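Local coordinates for protein PTS system, IIabc component (Clostridium difficile, PDB 3IPJ) that probably belongs to a sugar-specific phosphotransferase system, as its cytoplasmic EIIB domain, which would pass a phosphoryl group to the incoming sugar through a phosphocysteine intermediate, at residues A[42-54]-A[61-73]. Residues are numbered along the deposited sequence; the frame is centred on the assembly and turned at random.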
loop_
_atom_site.group_PDB
_atom_site.type_symbol
_atom_site.label_atom_id
_atom_site.label_comp_id
_atom_site.label_asym_id
_atom_site.label_seq_id
_atom_site.Cartn_x
_atom_site.Cartn_y
_atom_site.Cartn_z
ATOM N N ILE A 42 -0.089 4.968 -13.017
ATOM C CA ILE A 42 0.062 5.415 -11.632
ATOM C C ILE A 42 0.918 6.711 -11.674
ATOM O O ILE A 42 2.065 6.706 -12.165
ATOM C CB ILE A 42 0.780 4.332 -10.737
ATOM C CG1 ILE A 42 0.016 3.000 -10.703
ATOM C CG2 ILE A 42 0.927 4.831 -9.267
ATOM C CD1 ILE A 42 0.738 1.965 -9.836
ATOM N N ASN A 43 0.347 7.809 -11.145
ATOM C CA ASN A 43 0.985 9.092 -11.145
ATOM C C ASN A 43 1.941 9.158 -9.929
ATOM O O ASN A 43 1.505 9.435 -8.781
ATOM C CB ASN A 43 -0.104 10.178 -11.033
ATOM C CG ASN A 43 0.461 11.591 -11.093
ATOM O OD1 ASN A 43 1.677 11.793 -10.973
ATOM N ND2 ASN A 43 -0.422 12.576 -11.294
ATOM N N ASP A 44 3.220 8.868 -10.153
ATOM C CA ASP A 44 4.147 8.730 -9.029
ATOM C C ASP A 44 4.175 10.012 -8.224
ATOM O O ASP A 44 4.310 9.983 -7.004
ATOM C CB ASP A 44 5.591 8.430 -9.485
ATOM C CG ASP A 44 5.758 7.081 -10.229
ATOM O OD1 ASP A 44 4.781 6.284 -10.362
ATOM O OD2 ASP A 44 6.924 6.817 -10.688
ATOM N N LYS A 45 4.123 11.149 -8.916
ATOM C CA LYS A 45 4.267 12.455 -8.243
ATOM C C LYS A 45 3.147 12.679 -7.236
ATOM O O LYS A 45 3.361 13.327 -6.215
ATOM C CB LYS A 45 4.276 13.611 -9.252
ATOM C CG LYS A 45 5.432 13.519 -10.246
ATOM C CD LYS A 45 6.824 13.098 -9.626
ATOM C CE LYS A 45 7.470 14.304 -8.911
ATOM N NZ LYS A 45 8.852 13.991 -8.464
ATOM N N LYS A 46 1.953 12.172 -7.557
ATOM C CA LYS A 46 0.836 12.295 -6.641
ATOM C C LYS A 46 1.004 11.340 -5.480
ATOM O O LYS A 46 0.619 11.664 -4.349
ATOM C CB LYS A 46 -0.509 11.980 -7.311
ATOM C CG LYS A 46 -1.310 13.149 -7.707
ATOM C CD LYS A 46 -2.250 12.679 -8.799
ATOM C CE LYS A 46 -3.230 13.772 -9.290
ATOM N NZ LYS A 46 -4.304 13.286 -10.257
ATOM N N VAL A 47 1.536 10.145 -5.750
ATOM C CA VAL A 47 1.833 9.264 -4.649
ATOM C C VAL A 47 2.839 9.860 -3.677
ATOM O O VAL A 47 2.649 9.790 -2.478
ATOM C CB VAL A 47 2.327 7.875 -5.103
ATOM C CG1 VAL A 47 2.571 7.032 -3.858
ATOM C CG2 VAL A 47 1.244 7.200 -6.036
ATOM N N GLU A 48 3.875 10.492 -4.186
ATOM C CA GLU A 48 4.940 11.003 -3.369
ATOM C C GLU A 48 4.451 12.112 -2.445
ATOM O O GLU A 48 5.040 12.347 -1.397
ATOM C CB GLU A 48 5.953 11.644 -4.287
ATOM C CG GLU A 48 6.811 10.678 -5.030
ATOM C CD GLU A 48 7.902 11.407 -5.852
ATOM O OE1 GLU A 48 7.646 12.600 -6.249
ATOM O OE2 GLU A 48 9.025 10.817 -6.079
ATOM N N LYS A 49 3.387 12.809 -2.849
ATOM C CA LYS A 49 2.786 13.930 -2.078
ATOM C C LYS A 49 1.891 13.461 -0.921
ATOM O O LYS A 49 1.508 14.302 -0.088
ATOM C CB LYS A 49 1.976 14.841 -3.008
ATOM C CG LYS A 49 2.898 15.673 -3.902
ATOM C CD LYS A 49 2.164 16.286 -5.053
ATOM C CE LYS A 49 3.091 17.257 -5.708
ATOM N NZ LYS A 49 2.820 18.647 -5.251
ATOM N N VAL A 50 1.542 12.143 -0.869
ATOM C CA VAL A 50 0.733 11.625 0.225
ATOM C C VAL A 50 1.499 11.701 1.590
ATOM O O VAL A 50 2.724 11.471 1.639
ATOM C CB VAL A 50 0.278 10.209 -0.121
ATOM C CG1 VAL A 50 -0.553 9.610 1.033
ATOM C CG2 VAL A 50 -0.525 10.248 -1.479
ATOM N N ASP A 51 0.787 12.093 2.663
ATOM C CA ASP A 51 1.311 12.102 4.043
ATOM C C ASP A 51 2.122 10.821 4.348
ATOM O O ASP A 51 1.664 9.681 4.052
ATOM C CB ASP A 51 0.119 12.277 5.005
ATOM C CG ASP A 51 0.519 12.532 6.453
ATOM O OD1 ASP A 51 1.582 13.149 6.663
ATOM O OD2 ASP A 51 -0.261 12.135 7.384
ATOM N N GLU A 52 3.324 11.031 4.890
ATOM C CA GLU A 52 4.210 9.974 5.337
ATOM C C GLU A 52 4.940 9.261 4.217
ATOM O O GLU A 52 5.800 8.413 4.511
ATOM C CB GLU A 52 3.462 8.917 6.213
ATOM C CG GLU A 52 2.997 9.413 7.591
ATOM C CD GLU A 52 4.056 10.298 8.294
ATOM O OE1 GLU A 52 5.265 9.970 8.323
ATOM O OE2 GLU A 52 3.658 11.363 8.837
ATOM N N VAL A 53 4.615 9.549 2.953
ATOM C CA VAL A 53 5.327 8.813 1.862
ATOM C C VAL A 53 6.728 9.397 1.695
ATOM O O VAL A 53 6.891 10.564 1.353
ATOM C CB VAL A 53 4.601 8.827 0.521
ATOM C CG1 VAL A 53 5.495 8.132 -0.534
ATOM C CG2 VAL A 53 3.191 8.172 0.636
ATOM N N LYS A 54 7.760 8.580 1.937
ATOM C CA LYS A 54 9.153 9.044 1.915
ATOM C C LYS A 54 9.700 9.005 0.475
ATOM O O LYS A 54 10.588 9.853 0.091
ATOM C CB LYS A 54 10.003 8.168 2.817
ATOM C CG LYS A 54 9.636 8.274 4.279
ATOM C CD LYS A 54 10.617 7.406 5.060
ATOM C CE LYS A 54 10.172 7.198 6.520
ATOM N NZ LYS A 54 9.753 8.496 7.279
ATOM N N GLY A 61 7.388 -5.759 -11.058
ATOM C CA GLY A 61 5.948 -5.847 -10.845
ATOM C C GLY A 61 5.461 -5.174 -9.560
ATOM O O GLY A 61 4.258 -5.021 -9.379
ATOM N N GLN A 62 6.382 -4.775 -8.687
ATOM C CA GLN A 62 6.039 -4.218 -7.364
ATOM C C GLN A 62 6.147 -2.694 -7.360
ATOM O O GLN A 62 7.241 -2.128 -7.562
ATOM C CB GLN A 62 7.000 -4.737 -6.282
ATOM C CG GLN A 62 6.773 -6.180 -5.881
ATOM C CD GLN A 62 7.684 -6.584 -4.722
ATOM O OE1 GLN A 62 8.418 -7.615 -4.782
ATOM N NE2 GLN A 62 7.652 -5.800 -3.682
ATOM N N TYR A 63 5.012 -2.050 -7.066
ATOM C CA TYR A 63 4.971 -0.613 -6.775
ATOM C C TYR A 63 5.194 -0.398 -5.240
ATOM O O TYR A 63 4.350 -0.766 -4.441
ATOM C CB TYR A 63 3.609 -0.071 -7.216
ATOM C CG TYR A 63 3.614 1.425 -7.384
ATOM C CD1 TYR A 63 4.070 1.991 -8.559
ATOM C CD2 TYR A 63 3.210 2.276 -6.342
ATOM C CE1 TYR A 63 4.087 3.356 -8.734
ATOM C CE2 TYR A 63 3.233 3.656 -6.472
ATOM C CZ TYR A 63 3.666 4.195 -7.674
ATOM O OH TYR A 63 3.670 5.547 -7.872
ATOM N N GLN A 64 6.343 0.183 -4.837
ATOM C CA GLN A 64 6.754 0.173 -3.454
ATOM C C GLN A 64 6.614 1.618 -2.930
ATOM O O GLN A 64 7.113 2.565 -3.562
ATOM C CB GLN A 64 8.163 -0.351 -3.343
ATOM C CG GLN A 64 8.274 -1.691 -4.045
ATOM C CD GLN A 64 9.676 -2.306 -3.914
ATOM O OE1 GLN A 64 10.509 -1.813 -3.149
ATOM N NE2 GLN A 64 9.943 -3.389 -4.672
ATOM N N ILE A 65 5.913 1.776 -1.803
ATOM C CA ILE A 65 5.728 3.075 -1.223
ATOM C C ILE A 65 6.440 3.049 0.090
ATOM O O ILE A 65 6.084 2.255 0.968
ATOM C CB ILE A 65 4.263 3.307 -0.945
ATOM C CG1 ILE A 65 3.503 3.222 -2.293
ATOM C CG2 ILE A 65 4.045 4.599 -0.178
ATOM C CD1 ILE A 65 2.755 1.959 -2.445
ATOM N N ILE A 66 7.472 3.887 0.229
ATOM C CA ILE A 66 8.267 3.867 1.461
ATOM C C ILE A 66 7.526 4.704 2.518
ATOM O O ILE A 66 7.318 5.909 2.326
ATOM C CB ILE A 66 9.662 4.448 1.305
ATOM C CG1 ILE A 66 10.352 3.928 0.027
ATOM C CG2 ILE A 66 10.468 4.142 2.578
ATOM C CD1 ILE A 66 11.713 4.660 -0.291
ATOM N N LEU A 67 7.113 4.054 3.612
ATOM C CA LEU A 67 6.395 4.729 4.699
ATOM C C LEU A 67 7.221 4.782 6.009
ATOM O O LEU A 67 6.957 5.638 6.873
ATOM C CB LEU A 67 5.045 4.006 4.931
ATOM C CG LEU A 67 4.050 4.257 3.805
ATOM C CD1 LEU A 67 2.974 3.263 3.905
ATOM C CD2 LEU A 67 3.419 5.649 3.965
ATOM N N GLY A 68 8.217 3.914 6.157
ATOM C CA GLY A 68 9.021 3.913 7.371
ATOM C C GLY A 68 8.468 2.873 8.341
ATOM O O GLY A 68 7.313 2.401 8.228
ATOM N N THR A 69 9.285 2.475 9.304
ATOM C CA THR A 69 8.809 1.516 10.303
ATOM C C THR A 69 7.583 2.030 11.097
ATOM O O THR A 69 7.417 3.270 11.336
ATOM C CB THR A 69 9.914 1.173 11.301
ATOM O OG1 THR A 69 10.263 2.367 12.015
ATOM C CG2 THR A 69 11.123 0.576 10.569
ATOM N N GLY A 70 6.765 1.081 11.547
ATOM C CA GLY A 70 5.582 1.368 12.339
ATOM C C GLY A 70 4.486 2.054 11.529
ATOM O O GLY A 70 3.325 1.600 11.566
ATOM N N ILE A 71 4.804 3.144 10.807
ATOM C CA ILE A 71 3.805 3.773 9.929
ATOM C C ILE A 71 3.373 2.758 8.836
ATOM O O ILE A 71 2.185 2.691 8.521
ATOM C CB ILE A 71 4.330 5.117 9.307
ATOM C CG1 ILE A 71 4.844 6.099 10.376
ATOM C CG2 ILE A 71 3.272 5.753 8.383
ATOM C CD1 ILE A 71 3.881 6.487 11.380
ATOM N N VAL A 72 4.317 1.958 8.285
ATOM C CA VAL A 72 3.950 0.993 7.261
ATOM C C VAL A 72 2.890 -0.041 7.763
ATOM O O VAL A 72 1.962 -0.387 7.021
ATOM C CB VAL A 72 5.221 0.303 6.626
ATOM C CG1 VAL A 72 5.967 -0.493 7.656
ATOM C CG2 VAL A 72 4.795 -0.611 5.424
ATOM N N ASN A 73 3.016 -0.533 9.010
ATOM C CA ASN A 73 2.071 -1.534 9.580
ATOM C C ASN A 73 0.695 -0.987 9.824
ATOM O O ASN A 73 -0.272 -1.718 9.647
ATOM C CB ASN A 73 2.604 -2.035 10.922
ATOM C CG ASN A 73 3.994 -2.629 10.803
ATOM O OD1 ASN A 73 4.141 -3.841 10.657
ATOM N ND2 ASN A 73 5.009 -1.791 10.847
HETATM O O HOH W 1 8.064 6.946 9.071
#
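In this EIIB domain the short helix 44-48 and the turn after it cover one side of strand 62-66, where Tyr-63 meets Ile-42, Asp-44 and Val-47. The Tyr-63 ring reaches the start of the helix because CG lies anti to the backbone N (chi1 -161°). Its OH donates to Asp-44 OD1 at 2.8 Å. The oxygen sits at the ring edge, and the hydroxyl approaches it from above the carboxylate plane. Asp-44 OD2 forms a salt bridge with Arg-39, so both carboxylate oxygens are held. Ile-42 CD1 lies over one ring face in a CH-pi contact, 3.8 Å from the ring centroid of Tyr-63. Val-47 CG2 lies 3.5 Å from Tyr-63 OH, and Val-47 also packs on helix 5-17.

At the end of the type II turn of residues 50-53, Val-53 sets both methyls against Ile-65 CG2. Lys-54 N donates to Ile-66 O at 2.7 Å in a nearly straight bond (174°). The Lys-54 side chain then runs past Ile-66, and its CE lies 3.6 Å from Gly-68 CA. A water bridges Lys-54 NZ and Leu-67 O. Glu-52 packs its CG on Ile-71 CG2 at 3.8 Å, while its carboxylate pairs with Lys-5.

Together these contacts pack a helix and turn against one face of the antiparallel sheet and join them to the start of helix 71-79, within the alpha/beta fold of type-1 EIIB domains.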